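Local coordinates for protein aminoglycoside phosphotransferase (PDB 4PDY) that probably transfers a phosphate group to a small-molecule acceptor, as its kinase-like aminoglycoside phosphotransferase family does, and here holds a free histidine, at residues I44-D49 and T108-G113; S229-T234 and V239-F244; L33-R38 and R53-K58; R68-C73 and A86-T91. All coordinates share one frame; numbering follows the deposited sequence. Where two conformers were deposited one is given.

The four contacts illustrate how a kinase-like fold builds a ligand pocket between a sheet lobe and a helical lobe. Contacts 1 and 3, with centres about 6 Å apart, interlock along the chain: strands 35-41, 44-49 and 54-60 are successive neighbours in one antiparallel sheet, which strands 103-109 and 88-89 extend. Contact 4, about 15 Å from contact 1 centre to centre, packs helix 64-79 against strand 88-89 of that sheet and falls within the sequence between the two segments of contact 1. Contact 2 comes last, a hairpin about 13 Å from contact 1, again between centres. The bound histidine touches contacts 1 and 2; both line its pocket, with Ala56 of contact 3.

Contact 1. Residues I44-D49 and T108-G113; sequences IEVWTD and TEWVSG. With HIS (histidine), chain B.
Trp110 reaches across to Val46 and Ile44 with the far end of its indole. Val46 CG2 approaches Trp110 CZ3 obliquely at 3.7 Å, and Ile44 CD1 comes to the ring edge, near its plane, 4.0 Å from the same CZ3 atom. With CG anti to the backbone N (chi1 -173°), the indole leaves its own chain and points at strand 44-49. The tightest packing is on the ring face turned to the bound histidine: HIS CD2 stands 3.5 Å above the plane over the ring centre, and HIS CB is 3.3 Å from Trp110 CH2. In this protein-kinase-like fold, strand 44-49 belongs to the first hairpin of the sheet, while residues 110-113 probably correspond to the hinge between lobes. HIS N donates to Val111 O at an unusually short 2.5 Å, so the exact length is doubtful. Were Trp110 replaced by a serine, Val46 CG2 and Ile44 CD1 would probably lose their aromatic partner, and one side of the ligand imidazole its cover. Arg54, in the conformer described, makes a cation-pi contact from the face away from HIS. Between the segments the fit is sparser, with just two side chains of strand 44-49 meeting Trp110. Further along the chain from Trp110, Ser112 is exposed to solvent.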
# COMPACT_ATOMS: atom_id res chain seq x y z
N ILE A 44 5.15 -13.87 -8.48
CA ILE A 44 5.90 -13.79 -9.73
C ILE A 44 6.51 -15.13 -10.05
O ILE A 44 6.46 -16.07 -9.26
CB ILE A 44 6.96 -12.66 -9.72
CG1 ILE A 44 7.97 -12.81 -8.58
CG2 ILE A 44 6.29 -11.29 -9.67
CD1 ILE A 44 9.11 -13.72 -8.90
N GLU A 45 7.00 -15.22 -11.27
CA GLU A 45 7.79 -16.36 -11.70
C GLU A 45 9.22 -15.92 -11.91
O GLU A 45 9.49 -14.90 -12.52
CB GLU A 45 7.20 -16.91 -13.01
CG GLU A 45 7.72 -18.27 -13.38
CD GLU A 45 7.01 -18.85 -14.59
OE1 GLU A 45 5.87 -19.36 -14.44
OE2 GLU A 45 7.58 -18.81 -15.70
N VAL A 46 10.15 -16.70 -11.38
CA VAL A 46 11.57 -16.41 -11.53
C VAL A 46 12.09 -17.15 -12.76
O VAL A 46 11.88 -18.35 -12.89
CB VAL A 46 12.36 -16.86 -10.29
CG1 VAL A 46 13.86 -16.56 -10.42
CG2 VAL A 46 11.77 -16.22 -9.06
N TRP A 47 12.73 -16.42 -13.66
CA TRP A 47 13.38 -16.97 -14.84
C TRP A 47 14.90 -16.82 -14.69
O TRP A 47 15.37 -15.74 -14.36
CB TRP A 47 12.97 -16.18 -16.08
CG TRP A 47 11.55 -16.28 -16.48
CD1 TRP A 47 10.56 -17.03 -15.89
CD2 TRP A 47 10.94 -15.60 -17.57
NE1 TRP A 47 9.37 -16.86 -16.57
CE2 TRP A 47 9.59 -15.99 -17.62
CE3 TRP A 47 11.41 -14.72 -18.55
CZ2 TRP A 47 8.71 -15.50 -18.57
CZ3 TRP A 47 10.54 -14.24 -19.50
CH2 TRP A 47 9.20 -14.65 -19.51
N THR A 48 15.65 -17.89 -14.97
CA THR A 48 17.08 -17.88 -14.76
C THR A 48 17.79 -18.33 -16.04
O THR A 48 17.36 -19.31 -16.66
CB THR A 48 17.42 -18.80 -13.58
OG1 THR A 48 16.65 -18.41 -12.43
CG2 THR A 48 18.85 -18.71 -13.24
N ASP A 49 18.84 -17.61 -16.44
CA ASP A 49 19.65 -17.97 -17.61
C ASP A 49 20.81 -18.89 -17.20
O ASP A 49 20.90 -19.28 -16.03
CB ASP A 49 20.09 -16.73 -18.41
CG ASP A 49 21.18 -15.90 -17.74
OD1 ASP A 49 21.79 -16.35 -16.74
OD2 ASP A 49 21.44 -14.77 -18.24
N THR A 108 10.75 -7.98 -15.48
CA THR A 108 11.76 -7.04 -15.00
C THR A 108 13.05 -7.76 -14.64
O THR A 108 13.10 -8.99 -14.43
CB THR A 108 11.31 -6.24 -13.76
OG1 THR A 108 11.14 -7.11 -12.65
CG2 THR A 108 9.99 -5.52 -14.00
N GLU A 109 14.12 -6.98 -14.62
CA GLU A 109 15.38 -7.47 -14.07
C GLU A 109 15.08 -7.84 -12.62
O GLU A 109 14.20 -7.23 -12.00
CB GLU A 109 16.48 -6.38 -14.12
CG GLU A 109 16.81 -5.82 -15.50
CD GLU A 109 17.57 -6.77 -16.45
OE1 GLU A 109 18.19 -7.76 -16.00
OE2 GLU A 109 17.57 -6.50 -17.67
N TRP A 110 15.79 -8.82 -12.09
CA TRP A 110 15.65 -9.17 -10.71
C TRP A 110 16.28 -8.15 -9.80
O TRP A 110 17.37 -7.65 -10.08
CB TRP A 110 16.41 -10.46 -10.46
CG TRP A 110 16.21 -11.00 -9.14
CD1 TRP A 110 17.09 -11.00 -8.07
CD2 TRP A 110 15.08 -11.73 -8.74
NE1 TRP A 110 16.51 -11.66 -7.02
CE2 TRP A 110 15.28 -12.12 -7.41
CE3 TRP A 110 13.90 -12.10 -9.40
CZ2 TRP A 110 14.32 -12.83 -6.71
CZ3 TRP A 110 12.97 -12.79 -8.71
CH2 TRP A 110 13.18 -13.17 -7.39
N VAL A 111 15.61 -7.87 -8.69
CA VAL A 111 16.13 -7.00 -7.65
C VAL A 111 16.49 -7.83 -6.44
O VAL A 111 15.63 -8.45 -5.83
CB VAL A 111 15.11 -5.93 -7.24
CG1 VAL A 111 15.72 -5.07 -6.16
CG2 VAL A 111 14.70 -5.12 -8.45
N SER A 112 17.78 -7.83 -6.10
CA SER A 112 18.25 -8.52 -4.91
C SER A 112 17.84 -7.74 -3.68
O SER A 112 18.04 -6.53 -3.61
CB SER A 112 19.79 -8.66 -4.94
OG SER A 112 20.21 -9.40 -6.06
N GLY A 113 17.27 -8.43 -2.72
CA GLY A 113 16.81 -7.77 -1.48
C GLY A 113 15.81 -8.61 -0.71
O GLY A 113 15.48 -9.73 -1.12
N HIS B . 14.27 -10.13 -4.56
CA HIS B . 12.85 -10.21 -4.22
C HIS B . 12.68 -11.09 -2.98
O HIS B . 12.41 -12.23 -3.05
CB HIS B . 12.02 -10.79 -5.37
CG HIS B . 11.91 -9.91 -6.58
ND1 HIS B . 10.72 -9.69 -7.22
CD2 HIS B . 12.85 -9.23 -7.28
CE1 HIS B . 10.91 -8.90 -8.26
NE2 HIS B . 12.20 -8.60 -8.32
OXT HIS B . 12.84 -10.61 -1.85

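Contact 2. Residues S229-T234 and V239-F244. With HIS (histidine), chain B.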
# COMPACT_ATOMS: atom_id res chain seq x y z
N SER A 229 6.23 -7.12 0.49
CA SER A 229 6.67 -7.84 -0.70
C SER A 229 6.87 -6.97 -1.94
O SER A 229 7.49 -7.44 -2.89
CB SER A 229 5.74 -9.00 -1.02
OG SER A 229 4.41 -8.58 -1.20
N ASN A 230 6.35 -5.72 -1.94
CA ASN A 230 6.60 -4.80 -3.04
C ASN A 230 7.67 -3.75 -2.74
O ASN A 230 7.97 -2.93 -3.61
CB ASN A 230 5.30 -4.07 -3.41
CG ASN A 230 4.29 -4.98 -4.06
OD1 ASN A 230 4.63 -6.04 -4.62
ND2 ASN A 230 3.02 -4.56 -4.02
N CYS A 231 8.23 -3.80 -1.53
CA CYS A 231 9.18 -2.80 -1.05
C CYS A 231 10.46 -3.53 -0.68
O CYS A 231 10.62 -3.97 0.44
CB CYS A 231 8.60 -2.05 0.17
SG CYS A 231 7.06 -1.17 -0.17
N LEU A 232 11.35 -3.69 -1.64
CA LEU A 232 12.50 -4.55 -1.43
C LEU A 232 13.67 -3.76 -0.85
O LEU A 232 14.16 -2.82 -1.49
CB LEU A 232 12.89 -5.16 -2.76
CG LEU A 232 11.81 -6.04 -3.38
CD1 LEU A 232 12.30 -6.59 -4.70
CD2 LEU A 232 11.39 -7.16 -2.45
N TYR A 233 14.09 -4.12 0.35
CA TYR A 233 15.24 -3.50 1.01
C TYR A 233 16.49 -4.25 0.54
O TYR A 233 16.62 -5.48 0.72
CB TYR A 233 15.10 -3.59 2.53
CG TYR A 233 16.11 -2.78 3.27
CD1 TYR A 233 15.87 -1.44 3.57
CD2 TYR A 233 17.32 -3.32 3.67
CE1 TYR A 233 16.79 -0.67 4.23
CE2 TYR A 233 18.26 -2.57 4.32
CZ TYR A 233 17.99 -1.24 4.63
OH TYR A 233 18.93 -0.49 5.29
N THR A 234 17.37 -3.52 -0.12
CA THR A 234 18.47 -4.12 -0.88
C THR A 234 19.76 -4.15 -0.07
O THR A 234 19.88 -3.47 0.96
CB THR A 234 18.78 -3.31 -2.15
OG1 THR A 234 19.38 -2.07 -1.76
CG2 THR A 234 17.54 -3.07 -3.01
N VAL A 239 15.38 1.07 -0.70
CA VAL A 239 14.20 0.32 -1.05
C VAL A 239 13.85 0.52 -2.52
O VAL A 239 13.73 1.65 -3.00
CB VAL A 239 13.01 0.68 -0.14
CG1 VAL A 239 11.70 0.17 -0.71
CG2 VAL A 239 13.23 0.13 1.25
N VAL A 240 13.66 -0.60 -3.21
CA VAL A 240 13.28 -0.62 -4.60
C VAL A 240 11.85 -1.12 -4.67
O VAL A 240 11.51 -2.17 -4.12
CB VAL A 240 14.25 -1.51 -5.42
CG1 VAL A 240 13.75 -1.65 -6.84
CG2 VAL A 240 15.65 -0.93 -5.40
N LEU A 241 11.01 -0.34 -5.34
CA LEU A 241 9.63 -0.72 -5.50
C LEU A 241 9.43 -1.65 -6.68
O LEU A 241 10.05 -1.50 -7.72
CB LEU A 241 8.74 0.50 -5.70
CG LEU A 241 8.64 1.44 -4.51
CD1 LEU A 241 7.99 2.75 -4.95
CD2 LEU A 241 7.86 0.84 -3.36
N ILE A 242 8.52 -2.59 -6.50
CA ILE A 242 8.00 -3.39 -7.60
C ILE A 242 6.46 -3.33 -7.58
O ILE A 242 5.85 -2.88 -6.60
CB ILE A 242 8.52 -4.83 -7.58
CG1 ILE A 242 7.99 -5.52 -6.34
CG2 ILE A 242 10.05 -4.83 -7.60
CD1 ILE A 242 8.28 -7.00 -6.32
N ASP A 243 5.86 -3.80 -8.66
CA ASP A 243 4.39 -3.85 -8.81
C ASP A 243 3.71 -2.48 -8.76
O ASP A 243 3.16 -2.12 -7.72
CB ASP A 243 3.75 -4.79 -7.79
CG ASP A 243 2.31 -5.12 -8.13
OD1 ASP A 243 1.79 -4.60 -9.13
OD2 ASP A 243 1.70 -5.90 -7.37
N PHE A 244 3.79 -1.79 -9.89
CA PHE A 244 3.20 -0.46 -10.04
C PHE A 244 1.80 -0.54 -10.63
O PHE A 244 1.30 0.46 -11.13
CB PHE A 244 4.13 0.41 -10.90
CG PHE A 244 5.35 0.90 -10.17
CD1 PHE A 244 6.50 0.11 -10.06
CD2 PHE A 244 5.32 2.14 -9.54
CE1 PHE A 244 7.61 0.59 -9.37
CE2 PHE A 244 6.43 2.61 -8.84
CZ PHE A 244 7.55 1.84 -8.76
N HIS B . 14.27 -10.13 -4.56
CA HIS B . 12.85 -10.21 -4.22
C HIS B . 12.68 -11.09 -2.98
O HIS B . 12.41 -12.23 -3.05
CB HIS B . 12.02 -10.79 -5.37
CG HIS B . 11.91 -9.91 -6.58
ND1 HIS B . 10.72 -9.69 -7.22
CD2 HIS B . 12.85 -9.23 -7.28
CE1 HIS B . 10.91 -8.90 -8.26
NE2 HIS B . 12.20 -8.60 -8.32
OXT HIS B . 12.84 -10.61 -1.85
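The phenol ring of Tyr233 takes Val239 CG2 at its edge, near the ring plane, 3.8 Å from Tyr233 CD1, while the ring of His123 stacks with it and Glu122 hydrogen-bonds its hydroxyl. A second pair of flat groups, the amide of Asn230 and the carboxylate of Asp243, stand almost perpendicular, their planes 82° apart, with Asn230 OD1 3.5 Å from Asp243 CB. Between these pairs runs a beta hairpin of strands 231-233 and 239-241. Leu232 and Val240 form its hydrogen-bonded pair through two nearly straight bonds, N to O in each direction, both 2.9 Å long. Ile242 N continues the series to Asn230 O at 3.0 Å. Cys231, Tyr233, Val239 and Leu241 share one face, on which Cys231, Val239 and Leu241 touch helix 121-137; Leu232 and Val240 occupy the other, against Val111. In sequence, Asn230 closes the HxDxxxxN motif and Asp243 opens a DFG-like triplet, so the hairpin holds together two signatures of the kinase-like family. Asn230 ND2 is engaged by Asp225 O, which fixes the amide's rotation. With a leucine in place of Asn230, Asp225 O is likely to be left without that donor. The ligand histidine rests against the apolar side chains of Leu232 and Ile242. Leu232 CD1 is 3.7 Å from HIS CA, and Ile242, with CG1 set between its backbone N and carbonyl carbon (chi1 65°), brings CD1 to 3.7 Å from HIS ND1.

Contact 3. Residues L33-R38 and R53-K58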
# COMPACT_ATOMS: atom_id res chain seq x y z
N LEU A 33 16.15 -13.85 -23.64
CA LEU A 33 16.83 -14.01 -22.37
C LEU A 33 17.50 -15.37 -22.14
O LEU A 33 18.12 -15.60 -21.09
CB LEU A 33 15.86 -13.73 -21.24
CG LEU A 33 15.29 -12.31 -21.24
CD1 LEU A 33 14.24 -12.22 -20.15
CD2 LEU A 33 16.38 -11.27 -21.04
N ALA A 34 17.33 -16.27 -23.09
CA ALA A 34 18.01 -17.57 -23.04
C ALA A 34 17.75 -18.28 -21.71
O ALA A 34 18.67 -18.74 -21.03
CB ALA A 34 19.51 -17.42 -23.31
N ILE A 35 16.48 -18.36 -21.35
CA ILE A 35 16.08 -18.91 -20.07
C ILE A 35 16.23 -20.43 -20.04
O ILE A 35 15.82 -21.10 -20.97
CB ILE A 35 14.64 -18.47 -19.72
CG1 ILE A 35 14.54 -16.93 -19.65
CG2 ILE A 35 14.14 -19.12 -18.44
CD1 ILE A 35 15.54 -16.26 -18.71
N GLN A 36 16.83 -20.93 -18.95
CA GLN A 36 17.09 -22.35 -18.71
C GLN A 36 16.16 -22.94 -17.63
O GLN A 36 15.81 -24.12 -17.70
CB GLN A 36 18.55 -22.54 -18.23
CG GLN A 36 19.63 -21.89 -19.08
CD GLN A 36 19.69 -22.49 -20.46
OE1 GLN A 36 19.88 -23.70 -20.61
NE2 GLN A 36 19.53 -21.65 -21.48
N GLN A 37 15.80 -22.14 -16.62
CA GLN A 37 15.03 -22.62 -15.46
C GLN A 37 13.94 -21.59 -15.12
O GLN A 37 14.18 -20.39 -15.17
CB GLN A 37 15.98 -22.83 -14.25
CG GLN A 37 15.48 -23.79 -13.15
CD GLN A 37 14.87 -23.14 -11.91
OE1 GLN A 37 14.01 -22.27 -12.02
NE2 GLN A 37 15.26 -23.61 -10.71
N ARG A 38 12.77 -22.08 -14.71
CA ARG A 38 11.65 -21.22 -14.27
C ARG A 38 10.94 -21.85 -13.10
O ARG A 38 10.71 -23.06 -13.09
CB ARG A 38 10.65 -21.03 -15.40
CG ARG A 38 11.29 -20.48 -16.65
CD ARG A 38 10.25 -20.07 -17.66
NE ARG A 38 9.64 -21.18 -18.39
CZ ARG A 38 8.33 -21.45 -18.45
NH1 ARG A 38 7.44 -20.73 -17.76
NH2 ARG A 38 7.90 -22.44 -19.22
N ARG A 53 21.66 -15.45 -13.94
CA ARG A 53 21.00 -14.15 -13.89
C ARG A 53 19.51 -14.37 -13.86
O ARG A 53 18.99 -15.18 -14.62
CB ARG A 53 21.38 -13.30 -15.08
CG ARG A 53 20.78 -11.92 -14.97
CD ARG A 53 21.46 -10.91 -15.85
NE ARG A 53 20.94 -9.58 -15.47
CZ ARG A 53 21.58 -8.44 -15.65
NH1 ARG A 53 22.78 -8.41 -16.23
NH2 ARG A 53 21.01 -7.31 -15.25
N ARG A 54 18.83 -13.63 -12.97
CA ARG A 54 17.41 -13.80 -12.69
C ARG A 54 16.57 -12.66 -13.27
O ARG A 54 17.03 -11.52 -13.36
CB ARG A 54 17.19 -13.87 -11.17
CG ARG A 54 17.81 -15.07 -10.46
CD ARG A 54 17.36 -15.24 -9.01
NE ARG A 54 17.22 -16.66 -8.68
CZ ARG A 54 16.44 -17.17 -7.73
NH1 ARG A 54 15.69 -16.39 -6.95
NH2 ARG A 54 16.40 -18.49 -7.57
N TYR A 55 15.35 -13.00 -13.66
CA TYR A 55 14.32 -12.06 -14.08
C TYR A 55 13.04 -12.43 -13.37
O TYR A 55 12.79 -13.60 -13.11
CB TYR A 55 14.12 -12.12 -15.59
CG TYR A 55 15.38 -11.88 -16.35
CD1 TYR A 55 16.26 -12.94 -16.62
CD2 TYR A 55 15.71 -10.62 -16.78
CE1 TYR A 55 17.43 -12.71 -17.29
CE2 TYR A 55 16.88 -10.38 -17.46
CZ TYR A 55 17.74 -11.44 -17.71
OH TYR A 55 18.89 -11.21 -18.41
N ALA A 56 12.23 -11.41 -13.06
CA ALA A 56 10.92 -11.59 -12.46
C ALA A 56 9.86 -11.43 -13.55
O ALA A 56 9.77 -10.35 -14.16
CB ALA A 56 10.70 -10.53 -11.39
N ALA A 57 9.05 -12.45 -13.78
CA ALA A 57 7.99 -12.41 -14.77
C ALA A 57 6.65 -12.39 -14.04
O ALA A 57 6.40 -13.19 -13.15
CB ALA A 57 8.10 -13.61 -15.68
N LYS A 58 5.80 -11.44 -14.41
CA LYS A 58 4.52 -11.24 -13.77
C LYS A 58 3.38 -11.53 -14.75
O LYS A 58 3.36 -10.97 -15.85
CB LYS A 58 4.41 -9.79 -13.30
CG LYS A 58 3.06 -9.45 -12.64
CD LYS A 58 2.85 -10.18 -11.32
CE LYS A 58 1.50 -9.86 -10.67
NZ LYS A 58 1.47 -8.47 -10.16
O HOH W 1 19.64 -13.65 -19.95
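Leu33 lies over the ring of Tyr55, and the tyrosine can be followed outward from its backbone to see how the contact is made. Its CB points toward residues 33-38, and CG is anti to the carbonyl carbon (chi1 -56°), which turns one ring face to Leu33. Leu33 CD1 stands over the ring centre, and CD2 over its outer end. The first of these methyls sits almost on the normal of the Tyr55 ring, 9° off it, with Leu33 CD1 3.9 Å from the centroid, a CH-pi contact. On the CD1 side, Ile35 CD1 approaches obliquely, 4.0 Å from Tyr55 CD1. Further out, Leu33 CD2 lies 3.6 Å from Tyr55 CZ and equally close to Tyr55 OH. At the end, Tyr55 OH donates to a water 3.0 Å away, and the water in turn donates to Leu33 O at 2.7 Å, so the polar tip is tied back to the residue lying over the ring. Glu109 and Val107 of strand 103-109 also touch the Tyr55 side chain. No backbone hydrogen bond joins the two segments, because strand 44-49 runs between them: Trp47 touches Leu33 and Ile35, and Gln36 and Gln37 both face Thr48 in a classic beta bulge. The three strands 35-41, 44-49 and 54-60 form part of the antiparallel sheet of the smaller lobe in this kinase-like fold.

Contact 4. Residues R68-C73 and A86-T91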
# COMPACT_ATOMS: atom_id res chain seq x y z
N ARG A 68 1.38 0.07 -20.78
CA ARG A 68 2.14 1.09 -21.48
C ARG A 68 2.30 2.40 -20.71
O ARG A 68 3.42 2.92 -20.61
CB ARG A 68 1.57 1.35 -22.88
CG ARG A 68 1.78 0.15 -23.78
CD ARG A 68 1.34 0.45 -25.19
NE ARG A 68 1.52 -0.72 -26.05
CZ ARG A 68 2.65 -1.05 -26.67
NH1 ARG A 68 3.75 -0.32 -26.56
NH2 ARG A 68 2.66 -2.15 -27.41
N ILE A 69 1.20 2.95 -20.15
CA ILE A 69 1.35 4.17 -19.37
C ILE A 69 2.19 3.94 -18.10
O ILE A 69 2.93 4.84 -17.67
CB ILE A 69 0.01 4.87 -19.08
CG1 ILE A 69 0.29 6.30 -18.58
CG2 ILE A 69 -0.80 4.10 -18.07
CD1 ILE A 69 -0.94 7.13 -18.32
N MSE A 70 2.07 2.76 -17.52
CA MSE A 70 2.85 2.42 -16.34
C MSE A 70 4.35 2.49 -16.66
O MSE A 70 5.13 3.10 -15.92
CB MSE A 70 2.41 1.04 -15.84
CG MSE A 70 3.05 0.65 -14.53
SE MSE A 70 2.47 -1.15 -14.01
CE MSE A 70 3.31 -2.13 -15.47
N VAL A 71 4.75 1.86 -17.76
CA VAL A 71 6.15 1.94 -18.22
C VAL A 71 6.56 3.38 -18.51
O VAL A 71 7.61 3.84 -18.06
CB VAL A 71 6.38 1.09 -19.49
CG1 VAL A 71 7.73 1.42 -20.14
CG2 VAL A 71 6.31 -0.40 -19.15
N GLN A 72 5.72 4.11 -19.23
CA GLN A 72 6.03 5.52 -19.53
C GLN A 72 6.17 6.39 -18.29
O GLN A 72 7.02 7.28 -18.26
CB GLN A 72 5.01 6.16 -20.48
CG GLN A 72 5.06 5.64 -21.90
CD GLN A 72 6.41 5.85 -22.57
OE1 GLN A 72 6.89 6.98 -22.68
NE2 GLN A 72 7.01 4.77 -23.02
N CYS A 73 5.34 6.13 -17.28
CA CYS A 73 5.45 6.81 -16.01
C CYS A 73 6.81 6.59 -15.38
O CYS A 73 7.46 7.53 -14.94
CB CYS A 73 4.35 6.35 -15.08
SG CYS A 73 4.46 7.20 -13.51
N ALA A 86 12.28 -1.72 -10.29
CA ALA A 86 12.77 -2.82 -11.11
C ALA A 86 12.58 -2.47 -12.58
O ALA A 86 11.53 -2.03 -13.02
CB ALA A 86 12.05 -4.11 -10.79
N ARG A 87 13.62 -2.68 -13.36
CA ARG A 87 13.65 -2.28 -14.74
C ARG A 87 12.99 -3.27 -15.68
O ARG A 87 13.33 -4.47 -15.67
CB ARG A 87 15.08 -2.01 -15.18
CG ARG A 87 15.85 -1.07 -14.28
CD ARG A 87 15.11 0.25 -14.04
NE ARG A 87 15.63 0.91 -12.82
CZ ARG A 87 16.68 1.72 -12.78
NH1 ARG A 87 17.10 2.16 -11.61
NH2 ARG A 87 17.35 2.04 -13.88
N PHE A 88 12.12 -2.78 -16.55
CA PHE A 88 11.38 -3.61 -17.46
C PHE A 88 12.27 -4.09 -18.60
O PHE A 88 13.11 -3.36 -19.10
CB PHE A 88 10.19 -2.81 -18.02
CG PHE A 88 9.20 -2.35 -16.96
CD1 PHE A 88 8.28 -3.23 -16.44
CD2 PHE A 88 9.20 -1.05 -16.48
CE1 PHE A 88 7.36 -2.84 -15.48
CE2 PHE A 88 8.31 -0.65 -15.51
CZ PHE A 88 7.39 -1.54 -15.00
N VAL A 89 12.06 -5.34 -18.99
CA VAL A 89 12.74 -5.97 -20.12
C VAL A 89 11.73 -6.06 -21.25
O VAL A 89 10.59 -6.46 -21.04
CB VAL A 89 13.28 -7.36 -19.74
CG1 VAL A 89 13.92 -8.00 -20.96
CG2 VAL A 89 14.26 -7.19 -18.58
N THR A 90 12.15 -5.71 -22.45
CA THR A 90 11.27 -5.75 -23.60
C THR A 90 11.44 -7.04 -24.39
O THR A 90 12.46 -7.71 -24.27
CB THR A 90 11.48 -4.57 -24.54
OG1 THR A 90 12.81 -4.55 -25.02
CG2 THR A 90 11.16 -3.24 -23.83
N THR A 91 10.45 -7.38 -25.19
CA THR A 91 10.48 -8.57 -26.01
C THR A 91 11.43 -8.36 -27.20
O THR A 91 11.98 -7.27 -27.42
CB THR A 91 9.08 -8.89 -26.56
OG1 THR A 91 8.71 -7.89 -27.52
CG2 THR A 91 8.03 -8.99 -25.43
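Phe88 meets helix 64-79 through two neighbouring side chains, Val71 and the selenomethionine Met70. Val71 CG2, in the conformer described, stands over the ring face, 4.0 Å from the centroid of Phe88 and only 12° from the normal, a CH-pi contact. Met70 comes to the outer end of the ring at about a right angle, its methyl CE being 4.1 Å from Phe88 CE1. The turn about its CG-SE bond (chi3 66°) is what swings CE toward the ring. On the face opposite Val71, the carbonyl of Ala86 lies offset toward the rim, with its O atom 4.2 Å above the plane of Phe88. The next shell sets these groups in place. Leu74, a turn further along the helix, and Thr108 of strand 103-109 also touch Phe88, while Phe244 packs on Met70. Backbone hydrogen bonds between Arg87 and Glu109 and between Val89 and Val107 tie the short, weakly bonded strand 88-89 and its approach to strand 103-109. The helix probably corresponds to the kinase C-helix, and this contact seats it beside the edge of the sheet. No hydrogen bond crosses between the segments, so apolar packing and the weak CH-pi contact do the work there.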